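DNA topoisomerase 2-associated protein PAT1 (Saccharomyces cerevisiae, PDB 5LMG) activates mRNA decapping and represses translation in yeast, its C-terminal domain binding the decapping enzyme Dcp2 and the 5'-3' exonuclease Xrn1. Local coordinates at residues A282-A286 and N354-L358; I250-P255 and Y276-L281; I181-L185 and L210-A214; F129-S133 and Q187-N193. The protein carries 2 engineered substitutions. All coordinates share one frame; numbering follows the deposited sequence.

Contact 1: A282-A286 and N354-L358; sequences ASLAA and NVMGL. Engineered in segment 282-286: A286 (natural residue Leu).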
loop_
_atom_site.group_PDB
_atom_site.type_symbol
_atom_site.label_atom_id
_atom_site.label_comp_id
_atom_site.label_asym_id
_atom_site.label_seq_id
_atom_site.Cartn_x
_atom_site.Cartn_y
_atom_site.Cartn_z
ATOM N N ALA A 282 -10.028 -5.357 -3.999
ATOM C CA ALA A 282 -11.363 -5.096 -3.465
ATOM C C ALA A 282 -11.721 -3.625 -3.707
ATOM O O ALA A 282 -12.820 -3.348 -4.187
ATOM C CB ALA A 282 -11.415 -5.422 -1.977
ATOM N N SER A 283 -10.780 -2.690 -3.450
ATOM C CA SER A 283 -11.049 -1.262 -3.677
ATOM C C SER A 283 -11.157 -0.925 -5.168
ATOM O O SER A 283 -12.019 -0.121 -5.544
ATOM C CB SER A 283 -10.029 -0.376 -2.969
ATOM O OG SER A 283 -8.763 -0.454 -3.602
ATOM N N LEU A 284 -10.338 -1.586 -6.021
ATOM C CA LEU A 284 -10.369 -1.396 -7.482
ATOM C C LEU A 284 -11.718 -1.880 -8.036
ATOM O O LEU A 284 -12.376 -1.127 -8.760
ATOM C CB LEU A 284 -9.174 -2.122 -8.155
ATOM C CG LEU A 284 -8.940 -1.897 -9.671
ATOM C CD1 LEU A 284 -8.474 -0.463 -9.993
ATOM C CD2 LEU A 284 -7.957 -2.919 -10.216
ATOM N N ALA A 285 -12.171 -3.083 -7.616
ATOM C CA ALA A 285 -13.448 -3.672 -8.030
ATOM C C ALA A 285 -14.682 -2.861 -7.585
ATOM O O ALA A 285 -15.612 -2.691 -8.381
ATOM C CB ALA A 285 -13.549 -5.105 -7.535
ATOM N N ALA A 286 -14.678 -2.376 -6.318
ATOM C CA ALA A 286 -15.749 -1.602 -5.670
ATOM C C ALA A 286 -16.082 -0.301 -6.377
ATOM O O ALA A 286 -17.253 0.061 -6.410
ATOM C CB ALA A 286 -15.414 -1.340 -4.202
ATOM N N ASN A 354 -16.765 -10.513 -2.151
ATOM C CA ASN A 354 -18.011 -9.924 -1.622
ATOM C C ASN A 354 -18.381 -8.601 -2.264
ATOM O O ASN A 354 -19.557 -8.350 -2.505
ATOM C CB ASN A 354 -17.997 -9.790 -0.102
ATOM C CG ASN A 354 -17.860 -11.094 0.667
ATOM O OD1 ASN A 354 -17.987 -12.217 0.150
ATOM N ND2 ASN A 354 -17.603 -10.963 1.936
ATOM N N VAL A 355 -17.373 -7.777 -2.560
ATOM C CA VAL A 355 -17.482 -6.472 -3.216
ATOM C C VAL A 355 -18.207 -6.608 -4.593
ATOM O O VAL A 355 -18.984 -5.732 -4.983
ATOM C CB VAL A 355 -16.056 -5.861 -3.278
ATOM C CG1 VAL A 355 -15.802 -5.087 -4.556
ATOM C CG2 VAL A 355 -15.764 -5.016 -2.036
ATOM N N MET A 356 -18.014 -7.750 -5.261
ATOM C CA MET A 356 -18.648 -8.064 -6.538
ATOM C C MET A 356 -19.892 -8.960 -6.376
ATOM O O MET A 356 -20.404 -9.484 -7.364
ATOM C CB MET A 356 -17.633 -8.717 -7.468
ATOM C CG MET A 356 -16.507 -7.788 -7.889
ATOM S SD MET A 356 -15.188 -8.668 -8.740
ATOM C CE MET A 356 -14.790 -9.968 -7.507
ATOM N N GLY A 357 -20.357 -9.131 -5.144
ATOM C CA GLY A 357 -21.519 -9.961 -4.834
ATOM C C GLY A 357 -21.273 -11.455 -4.943
ATOM O O GLY A 357 -22.212 -12.223 -5.173
ATOM N N LEU A 358 -20.008 -11.876 -4.771
ATOM C CA LEU A 358 -19.588 -13.278 -4.832
ATOM C C LEU A 358 -19.020 -13.719 -3.492
ATOM O O LEU A 358 -18.635 -12.870 -2.697
ATOM C CB LEU A 358 -18.559 -13.510 -5.965
ATOM C CG LEU A 358 -19.022 -13.169 -7.399
ATOM C CD1 LEU A 358 -17.886 -13.316 -8.368
ATOM C CD2 LEU A 358 -20.209 -14.035 -7.835
#
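V355 carries this contact, pressing its CG1 methyl onto the last turn of helix 275-286. V355 CG1 lies 3.5 Å from A282 O and 3.4 Å from A286 N, the two atoms joined by a helical hydrogen bond, so the valine sits directly against backbone. A285 comes next in buried surface. Its CB points at the partner segment and meets V355 CG1 at 3.7 Å, while the CB of A286, an engineered alanine in place of the natural leucine, touches the same methyl at 3.8 Å on the exposed side. M356 closes the inner side. With CG beside its backbone N (chi1 -66°) and the chain bent at chi3, M356 runs CG and SD past A285, the CB of A285 lying 4.0 Å from M356 CG. Further in, M356 packs on Q293 and I297 of helix 290-322, and A285 on F352. The segments meet by van der Waals packing, without hydrogen bonds between them, and the CA atoms of A286 and V355 are 5.7 Å apart. Immediately beyond, helix 329-355 stops in a Schellman motif, with G357 at positive phi as the C-prime residue, L358 N bonded to L353 O and G357 N to N354 O. This capped helix end also meets the bound Dcp2 peptide, which packs on M356 and makes weak hydrogen bonds to the carbonyls of M356 and G357.

Contact 2: I250-P255 and Y276-L281; sequences IQLIFP and YIWAFL. Engineered in segment 276-281: A279 (natural residue Gln). With EDO (1,2-ethanediol), chain H.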
loop_
_atom_site.group_PDB
_atom_site.type_symbol
_atom_site.label_atom_id
_atom_site.label_comp_id
_atom_site.label_asym_id
_atom_site.label_seq_id
_atom_site.Cartn_x
_atom_site.Cartn_y
_atom_site.Cartn_z
ATOM N N ILE A 250 -2.611 -6.287 -14.412
ATOM C CA ILE A 250 -3.181 -6.509 -13.069
ATOM C C ILE A 250 -2.490 -7.682 -12.315
ATOM O O ILE A 250 -2.229 -7.555 -11.116
ATOM C CB ILE A 250 -4.739 -6.641 -13.090
ATOM C CG1 ILE A 250 -5.394 -5.321 -13.585
ATOM C CG2 ILE A 250 -5.306 -7.017 -11.701
ATOM C CD1 ILE A 250 -6.899 -5.447 -14.108
ATOM N N GLN A 251 -2.163 -8.786 -13.014
ATOM C CA GLN A 251 -1.488 -9.952 -12.427
ATOM C C GLN A 251 -0.088 -9.608 -11.833
ATOM O O GLN A 251 0.338 -10.249 -10.863
ATOM C CB GLN A 251 -1.429 -11.108 -13.456
ATOM C CG GLN A 251 -0.302 -12.144 -13.281
ATOM C CD GLN A 251 -0.511 -13.086 -12.116
ATOM O OE1 GLN A 251 -1.512 -13.812 -12.037
ATOM N NE2 GLN A 251 0.471 -13.151 -11.225
ATOM N N LEU A 252 0.580 -8.559 -12.371
ATOM C CA LEU A 252 1.918 -8.126 -11.925
ATOM C C LEU A 252 1.960 -7.589 -10.477
ATOM O O LEU A 252 3.041 -7.393 -9.924
ATOM C CB LEU A 252 2.539 -7.120 -12.909
ATOM C CG LEU A 252 2.697 -7.569 -14.374
ATOM C CD1 LEU A 252 3.346 -6.463 -15.198
ATOM C CD2 LEU A 252 3.521 -8.868 -14.496
ATOM N N ILE A 253 0.792 -7.381 -9.855
ATOM C CA ILE A 253 0.699 -6.955 -8.460
ATOM C C ILE A 253 1.084 -8.124 -7.509
ATOM O O ILE A 253 1.449 -7.872 -6.363
ATOM C CB ILE A 253 -0.668 -6.300 -8.117
ATOM C CG1 ILE A 253 -1.805 -7.348 -8.004
ATOM C CG2 ILE A 253 -1.024 -5.157 -9.096
ATOM C CD1 ILE A 253 -3.167 -6.782 -7.594
ATOM N N PHE A 254 1.005 -9.390 -7.998
ATOM C CA PHE A 254 1.372 -10.598 -7.236
ATOM C C PHE A 254 2.866 -10.883 -7.506
ATOM O O PHE A 254 3.216 -11.174 -8.651
ATOM C CB PHE A 254 0.492 -11.798 -7.639
ATOM C CG PHE A 254 -0.960 -11.690 -7.233
ATOM C CD1 PHE A 254 -1.878 -11.021 -8.039
ATOM C CD2 PHE A 254 -1.412 -12.258 -6.043
ATOM C CE1 PHE A 254 -3.225 -10.916 -7.658
ATOM C CE2 PHE A 254 -2.759 -12.166 -5.669
ATOM C CZ PHE A 254 -3.662 -11.507 -6.488
ATOM N N PRO A 255 3.764 -10.733 -6.495
ATOM C CA PRO A 255 5.207 -10.942 -6.747
ATOM C C PRO A 255 5.585 -12.386 -7.087
ATOM O O PRO A 255 4.837 -13.301 -6.713
ATOM C CB PRO A 255 5.876 -10.490 -5.435
ATOM C CG PRO A 255 4.837 -9.711 -4.705
ATOM C CD PRO A 255 3.530 -10.348 -5.094
ATOM N N TYR A 276 -2.829 -7.209 1.671
ATOM C CA TYR A 276 -2.753 -5.888 1.029
ATOM C C TYR A 276 -3.047 -5.966 -0.500
ATOM O O TYR A 276 -3.491 -4.973 -1.074
ATOM C CB TYR A 276 -1.379 -5.227 1.290
ATOM C CG TYR A 276 -0.236 -5.832 0.503
ATOM C CD1 TYR A 276 0.325 -7.050 0.878
ATOM C CD2 TYR A 276 0.292 -5.183 -0.612
ATOM C CE1 TYR A 276 1.359 -7.628 0.143
ATOM C CE2 TYR A 276 1.331 -5.749 -1.353
ATOM C CZ TYR A 276 1.870 -6.966 -0.961
ATOM O OH TYR A 276 2.890 -7.549 -1.668
ATOM N N ILE A 277 -2.765 -7.121 -1.149
ATOM C CA ILE A 277 -3.032 -7.303 -2.588
ATOM C C ILE A 277 -4.537 -7.433 -2.799
ATOM O O ILE A 277 -5.091 -6.768 -3.677
ATOM C CB ILE A 277 -2.244 -8.492 -3.220
ATOM C CG1 ILE A 277 -0.717 -8.305 -3.065
ATOM C CG2 ILE A 277 -2.639 -8.672 -4.694
ATOM C CD1 ILE A 277 0.160 -9.522 -3.426
ATOM N N TRP A 278 -5.191 -8.304 -1.989
ATOM C CA TRP A 278 -6.641 -8.515 -2.069
ATOM C C TRP A 278 -7.407 -7.268 -1.629
ATOM O O TRP A 278 -8.493 -7.040 -2.146
ATOM C CB TRP A 278 -7.079 -9.780 -1.304
ATOM C CG TRP A 278 -6.459 -11.038 -1.845
ATOM C CD1 TRP A 278 -5.418 -11.736 -1.300
ATOM C CD2 TRP A 278 -6.755 -11.673 -3.102
ATOM N NE1 TRP A 278 -5.069 -12.785 -2.121
ATOM C CE2 TRP A 278 -5.861 -12.758 -3.246
ATOM C CE3 TRP A 278 -7.693 -11.430 -4.126
ATOM C CZ2 TRP A 278 -5.897 -13.621 -4.354
ATOM C CZ3 TRP A 278 -7.708 -12.263 -5.238
ATOM C CH2 TRP A 278 -6.818 -13.343 -5.348
ATOM N N ALA A 279 -6.826 -6.444 -0.714
ATOM C CA ALA A 279 -7.427 -5.176 -0.261
ATOM C C ALA A 279 -7.408 -4.171 -1.420
ATOM O O ALA A 279 -8.412 -3.497 -1.661
ATOM C CB ALA A 279 -6.693 -4.627 0.953
ATOM N N PHE A 280 -6.297 -4.120 -2.175
ATOM C CA PHE A 280 -6.198 -3.282 -3.364
ATOM C C PHE A 280 -7.243 -3.710 -4.413
ATOM O O PHE A 280 -7.947 -2.848 -4.939
ATOM C CB PHE A 280 -4.783 -3.324 -3.982
ATOM C CG PHE A 280 -4.728 -2.744 -5.384
ATOM C CD1 PHE A 280 -4.706 -1.364 -5.587
ATOM C CD2 PHE A 280 -4.727 -3.576 -6.500
ATOM C CE1 PHE A 280 -4.673 -0.827 -6.880
ATOM C CE2 PHE A 280 -4.720 -3.041 -7.792
ATOM C CZ PHE A 280 -4.680 -1.666 -7.977
ATOM N N LEU A 281 -7.335 -5.038 -4.703
ATOM C CA LEU A 281 -8.263 -5.591 -5.700
ATOM C C LEU A 281 -9.712 -5.328 -5.319
ATOM O O LEU A 281 -10.518 -5.091 -6.200
ATOM C CB LEU A 281 -8.026 -7.093 -5.929
ATOM C CG LEU A 281 -6.758 -7.498 -6.687
ATOM C CD1 LEU A 281 -6.533 -9.002 -6.600
ATOM C CD2 LEU A 281 -6.819 -7.070 -8.170
HETATM C C1 EDO H . 1.399 -16.091 -5.616
HETATM O O1 EDO H . 0.133 -15.667 -5.130
HETATM C C2 EDO H . 2.102 -14.900 -6.308
HETATM O O2 EDO H . 2.501 -13.899 -5.364
#
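F254 and W278 form the aromatic part of this contact, a T-shaped pair in which the edge of the phenylalanine is turned toward the face of the indole. The F254 ring and the six-membered ring of W278 have centroids 5.3 Å apart and planes 66° to each other, and F254 CZ lies over the indole toward its rim. A CH-pi contact uses the phenylalanine differently: I277 CG2 stands over one face of F254, 3.6 Å from the ring centroid and 18° off its normal. I253 CD1 touches I277 CG2 at 3.5 Å, so that this methyl meets both the ring face and the I253 tip.

The other contacts are apolar packing along the helix. I253 holds CG1 between its backbone N and carbonyl carbon (chi1 75°), and from there CD1 reaches into the helix surface, meeting L281 CD2 at 3.7 Å and F280 CD2 at the same distance. F254 CZ also touches L281 CD1. I250 CG2 continues the row, 3.8 Å from L281 CD2. At the other end, I277 CD1 reaches P255 CD at 3.8 Å. Beside this end lies a 1,2-ethanediol, probably from the crystallisation liquor, close to F254 and P255 and hydrogen-bonded to E274 and E303.

The short 3-10 turn 250-253 and its exit thus fill the link between helices 234-246 and 257-267 and rest on helix 275-286. Helix 290-322 covers I250, F254, W278 and L281, helix 201-216 lies against F280, and helix 329-355 backs W278 and L281.

Contact 3: I181-L185 and L210-A214; sequences IMGLL and LISRA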
loop_
_atom_site.group_PDB
_atom_site.type_symbol
_atom_site.label_atom_id
_atom_site.label_comp_id
_atom_site.label_asym_id
_atom_site.label_seq_id
_atom_site.Cartn_x
_atom_site.Cartn_y
_atom_site.Cartn_z
ATOM N N ILE A 181 -8.402 15.323 -3.535
ATOM C CA ILE A 181 -8.181 13.872 -3.712
ATOM C C ILE A 181 -8.013 13.550 -5.207
ATOM O O ILE A 181 -7.073 12.833 -5.567
ATOM C CB ILE A 181 -9.287 13.002 -3.045
ATOM C CG1 ILE A 181 -9.311 13.222 -1.522
ATOM C CG2 ILE A 181 -9.100 11.499 -3.367
ATOM C CD1 ILE A 181 -10.701 13.193 -0.927
ATOM N N MET A 182 -8.888 14.130 -6.071
ATOM C CA MET A 182 -8.818 13.959 -7.529
ATOM C C MET A 182 -7.465 14.465 -8.029
ATOM O O MET A 182 -6.804 13.762 -8.796
ATOM C CB MET A 182 -9.993 14.641 -8.257
ATOM C CG MET A 182 -11.363 13.997 -7.989
ATOM S SD MET A 182 -11.466 12.225 -8.368
ATOM C CE MET A 182 -11.799 11.579 -6.766
ATOM N N GLY A 183 -7.026 15.608 -7.486
ATOM C CA GLY A 183 -5.725 16.203 -7.771
ATOM C C GLY A 183 -4.567 15.249 -7.495
ATOM O O GLY A 183 -3.677 15.104 -8.337
ATOM N N LEU A 184 -4.596 14.547 -6.341
ATOM C CA LEU A 184 -3.541 13.596 -5.949
ATOM C C LEU A 184 -3.503 12.361 -6.844
ATOM O O LEU A 184 -2.421 11.886 -7.181
ATOM C CB LEU A 184 -3.639 13.200 -4.456
ATOM C CG LEU A 184 -3.476 14.321 -3.409
ATOM C CD1 LEU A 184 -3.722 13.786 -2.015
ATOM C CD2 LEU A 184 -2.086 14.955 -3.468
ATOM N N LEU A 185 -4.678 11.867 -7.259
ATOM C CA LEU A 185 -4.804 10.716 -8.158
ATOM C C LEU A 185 -4.199 11.031 -9.527
ATOM O O LEU A 185 -3.455 10.209 -10.077
ATOM C CB LEU A 185 -6.281 10.331 -8.317
ATOM C CG LEU A 185 -6.842 9.399 -7.251
ATOM C CD1 LEU A 185 -8.348 9.581 -7.120
ATOM C CD2 LEU A 185 -6.489 7.951 -7.540
ATOM N N LEU A 210 -5.812 6.167 -1.787
ATOM C CA LEU A 210 -6.434 7.156 -2.678
ATOM C C LEU A 210 -7.768 6.672 -3.240
ATOM O O LEU A 210 -8.729 7.431 -3.189
ATOM C CB LEU A 210 -5.506 7.614 -3.834
ATOM C CG LEU A 210 -4.207 8.356 -3.490
ATOM C CD1 LEU A 210 -3.480 8.749 -4.766
ATOM C CD2 LEU A 210 -4.472 9.620 -2.655
ATOM N N ILE A 211 -7.833 5.414 -3.754
ATOM C CA ILE A 211 -9.066 4.821 -4.324
ATOM C C ILE A 211 -10.168 4.734 -3.262
ATOM O O ILE A 211 -11.304 5.136 -3.543
ATOM C CB ILE A 211 -8.834 3.431 -4.989
ATOM C CG1 ILE A 211 -7.922 3.504 -6.223
ATOM C CG2 ILE A 211 -10.170 2.730 -5.328
ATOM C CD1 ILE A 211 -7.459 2.055 -6.688
ATOM N N SER A 212 -9.833 4.173 -2.064
ATOM C CA SER A 212 -10.759 4.022 -0.932
ATOM C C SER A 212 -11.319 5.371 -0.453
ATOM O O SER A 212 -12.520 5.467 -0.198
ATOM C CB SER A 212 -10.103 3.269 0.217
ATOM O OG SER A 212 -9.712 1.981 -0.225
ATOM N N ARG A 213 -10.465 6.412 -0.388
ATOM C CA ARG A 213 -10.876 7.763 0.008
ATOM C C ARG A 213 -11.803 8.410 -1.034
ATOM O O ARG A 213 -12.848 8.940 -0.659
ATOM C CB ARG A 213 -9.662 8.653 0.343
ATOM C CG ARG A 213 -9.993 10.032 0.973
ATOM C CD ARG A 213 -11.005 10.047 2.130
ATOM N NE ARG A 213 -10.723 9.043 3.161
ATOM C CZ ARG A 213 -11.569 8.701 4.128
ATOM N NH1 ARG A 213 -12.758 9.286 4.219
ATOM N NH2 ARG A 213 -11.234 7.772 5.014
ATOM N N ALA A 214 -11.440 8.316 -2.334
ATOM C CA ALA A 214 -12.224 8.810 -3.474
ATOM C C ALA A 214 -13.638 8.185 -3.463
ATOM O O ALA A 214 -14.622 8.906 -3.642
ATOM C CB ALA A 214 -11.515 8.473 -4.781
#
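The one flat group of this contact, the guanidinium of R213, meets helix 181-185 neither with a face nor with an edge: bends at chi2 and chi3 carry it away, and the aliphatic CG of R213 does the touching, 3.8 Å from I181 CD1. The setting is a nearly antiparallel helix pair of a predominantly helical fold, consistent with the protein's place in the TPR clan. The axes of 181-185 and 210-214 run 152° apart and approach to 10.2 Å. I181 lies obliquely across R213 with one branch, while its other methyl, CG2, faces the backbone of the opposite helix and lies 4.1 Å from A214 CB. Shortened to an alanine, I181 would lose both branches and would probably open a gap beside A214, leaving R213 CG without its I181 partner. At the other end L210 enters between L184 and L185. L210 and L185 lie side by side, pointing opposite ways, with L185 CD2 3.8 Å from L210 CB, and L210 CD2 rests 4.1 Å from L184 CB. M182 starts out away from the partner helix but doubles back at chi2 and chi3, bringing its CE methyl to 3.7 Å from A214 CB.

Contact 4: F129-S133 and Q187-N193; sequences FNELS and QLIRNNN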
loop_
_atom_site.group_PDB
_atom_site.type_symbol
_atom_site.label_atom_id
_atom_site.label_comp_id
_atom_site.label_asym_id
_atom_site.label_seq_id
_atom_site.Cartn_x
_atom_site.Cartn_y
_atom_site.Cartn_z
ATOM N N PHE A 129 3.484 12.151 -4.254
ATOM C CA PHE A 129 2.823 11.518 -5.400
ATOM C C PHE A 129 3.437 11.914 -6.759
ATOM O O PHE A 129 3.521 11.065 -7.645
ATOM C CB PHE A 129 1.300 11.739 -5.367
ATOM C CG PHE A 129 0.608 10.888 -4.330
ATOM C CD1 PHE A 129 0.460 9.516 -4.516
ATOM C CD2 PHE A 129 0.114 11.450 -3.161
ATOM C CE1 PHE A 129 -0.152 8.725 -3.543
ATOM C CE2 PHE A 129 -0.498 10.659 -2.188
ATOM C CZ PHE A 129 -0.629 9.303 -2.388
ATOM N N ASN A 130 3.918 13.162 -6.894
ATOM C CA ASN A 130 4.550 13.680 -8.117
ATOM C C ASN A 130 5.896 13.001 -8.406
ATOM O O ASN A 130 6.228 12.771 -9.568
ATOM C CB ASN A 130 4.747 15.206 -8.013
ATOM C CG ASN A 130 5.221 15.868 -9.281
ATOM O OD1 ASN A 130 4.489 15.966 -10.269
ATOM N ND2 ASN A 130 6.453 16.359 -9.273
ATOM N N GLU A 131 6.670 12.692 -7.346
ATOM C CA GLU A 131 8.000 12.091 -7.456
ATOM C C GLU A 131 8.044 10.671 -6.851
ATOM O O GLU A 131 9.116 10.219 -6.445
ATOM C CB GLU A 131 9.037 13.003 -6.763
ATOM C CG GLU A 131 9.121 14.410 -7.328
ATOM C CD GLU A 131 10.429 14.723 -8.025
ATOM O OE1 GLU A 131 11.274 15.420 -7.418
ATOM O OE2 GLU A 131 10.608 14.273 -9.181
ATOM N N LEU A 132 6.892 9.967 -6.817
ATOM C CA LEU A 132 6.770 8.636 -6.214
ATOM C C LEU A 132 7.746 7.590 -6.786
ATOM O O LEU A 132 8.252 6.773 -6.022
ATOM C CB LEU A 132 5.314 8.134 -6.259
ATOM C CG LEU A 132 4.905 7.111 -5.189
ATOM C CD1 LEU A 132 5.295 7.574 -3.770
ATOM C CD2 LEU A 132 3.419 6.820 -5.246
ATOM N N SER A 133 8.051 7.652 -8.096
ATOM C CA SER A 133 8.987 6.719 -8.729
ATOM C C SER A 133 10.450 6.999 -8.345
ATOM O O SER A 133 11.285 6.101 -8.462
ATOM C CB SER A 133 8.795 6.700 -10.241
ATOM O OG SER A 133 7.508 6.199 -10.560
ATOM N N GLN A 187 -1.953 13.397 -10.092
ATOM C CA GLN A 187 -0.508 13.550 -9.855
ATOM C C GLN A 187 0.191 12.185 -9.984
ATOM O O GLN A 187 1.229 12.086 -10.631
ATOM C CB GLN A 187 -0.219 14.148 -8.457
ATOM C CG GLN A 187 -0.452 15.655 -8.329
ATOM C CD GLN A 187 0.570 16.518 -9.036
ATOM O OE1 GLN A 187 1.774 16.234 -9.052
ATOM N NE2 GLN A 187 0.112 17.632 -9.589
ATOM N N LEU A 188 -0.423 11.131 -9.413
ATOM C CA LEU A 188 0.089 9.762 -9.451
ATOM C C LEU A 188 0.124 9.182 -10.877
ATOM O O LEU A 188 1.170 8.719 -11.323
ATOM C CB LEU A 188 -0.742 8.879 -8.499
ATOM C CG LEU A 188 -0.388 7.399 -8.446
ATOM C CD1 LEU A 188 -0.060 6.982 -7.047
ATOM C CD2 LEU A 188 -1.523 6.563 -8.996
ATOM N N ILE A 189 -1.019 9.226 -11.585
ATOM C CA ILE A 189 -1.211 8.662 -12.926
ATOM C C ILE A 189 -0.365 9.372 -14.012
ATOM O O ILE A 189 0.186 8.701 -14.891
ATOM C CB ILE A 189 -2.746 8.651 -13.241
ATOM C CG1 ILE A 189 -3.516 7.742 -12.249
ATOM C CG2 ILE A 189 -3.054 8.236 -14.670
ATOM C CD1 ILE A 189 -5.048 8.146 -12.060
ATOM N N ARG A 190 -0.251 10.712 -13.941
ATOM C CA ARG A 190 0.468 11.505 -14.940
ATOM C C ARG A 190 1.994 11.528 -14.808
ATOM O O ARG A 190 2.683 11.716 -15.815
ATOM C CB ARG A 190 -0.061 12.950 -14.964
ATOM C CG ARG A 190 -1.477 13.052 -15.472
ATOM C CD ARG A 190 -1.979 14.474 -15.397
ATOM N NE ARG A 190 -3.266 14.609 -16.070
ATOM C CZ ARG A 190 -4.114 15.614 -15.873
ATOM N NH1 ARG A 190 -3.820 16.583 -15.010
ATOM N NH2 ARG A 190 -5.261 15.663 -16.540
ATOM N N ASN A 191 2.520 11.380 -13.594
ATOM C CA ASN A 191 3.963 11.493 -13.347
ATOM C C ASN A 191 4.690 10.170 -13.110
ATOM O O ASN A 191 5.900 10.171 -12.866
ATOM C CB ASN A 191 4.203 12.459 -12.185
ATOM C CG ASN A 191 3.691 13.844 -12.494
ATOM O OD1 ASN A 191 4.295 14.603 -13.258
ATOM N ND2 ASN A 191 2.515 14.170 -11.981
ATOM N N ASN A 192 3.962 9.049 -13.170
ATOM C CA ASN A 192 4.531 7.733 -12.890
ATOM C C ASN A 192 4.011 6.658 -13.812
ATOM O O ASN A 192 2.869 6.737 -14.277
ATOM C CB ASN A 192 4.168 7.310 -11.453
ATOM C CG ASN A 192 4.636 8.252 -10.380
ATOM O OD1 ASN A 192 5.804 8.235 -9.981
ATOM N ND2 ASN A 192 3.735 9.093 -9.891
ATOM N N ASN A 193 4.827 5.595 -13.988
ATOM C CA ASN A 193 4.420 4.374 -14.656
ATOM C C ASN A 193 3.659 3.677 -13.509
ATOM O O ASN A 193 4.284 3.222 -12.542
ATOM C CB ASN A 193 5.646 3.536 -15.077
ATOM C CG ASN A 193 5.312 2.230 -15.765
ATOM O OD1 ASN A 193 4.525 1.402 -15.284
ATOM N ND2 ASN A 193 5.930 2.007 -16.903
HETATM O O HOH W 1 7.628 5.426 -13.144
#
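N192 holds its CG beside its own backbone N (chi1 -58°), which carries the amide to the end of helix 118-130, where both of its ends bond. N192 ND2 gives one hydrogen to F129 O (3.0 Å, 152° at the hydrogen), nearly along the C=O axis and in the amide plane, and the other to L188 O, also at 3.0 Å, on a lone pair. N192 OD1 receives S133 OG at 2.7 Å, on a lone pair in the carbonyl plane, and S133 N more weakly at 3.0 Å. Next to this amide, on the buried side, the packing is apolar and close. L188 CD1 comes to the edge of the F129 ring, 3.6 Å from CD1 of F129, and L132 CD2 meets that same leucine methyl at 3.9 Å. L206 of helix 201-216 covers F129 and L132 from beyond.

The outer side is looser. N130, Q187 and N191 bring their amides together near solvent, and the clear bond here stays within one segment: N191 ND2 to Q187 O, 2.8 Å. A water also joins S133 OG to N193 N, while the N193 side chain turns away to cap F196 N.

Were N192 an alanine, F129 O, L188 O and both donors of S133 would probably lose this partner. The N192 amide is inserted between F129 O and S133 N, the pair a continuing alpha-helix would join directly, so one side chain partly replaces, with a weak bond at S133 N, the link lost where helix 118-130 ends.

The contacts form two neighbouring pairs in the helical stack. Contacts 3 and 4 share helix 178-191, their centres 13 Å apart, and touch through L210 and F129; their segments alternate along the chain. Contacts 2 and 1 follow in series, also 13 Å apart, on successive stretches of helix 275-286. Contact 3 touches both later contacts, F280 and S283 meeting I211 on helix 201-216, which so bridges the two pairs. Contacts 1 and 4 lie farthest apart, about 26 Å between centres, with nearest atoms about 9 Å apart. Helix-on-helix packing therefore runs continuously from contact 4 to the C-terminal end, where contact 1 adjoins the bound Dcp2 peptide.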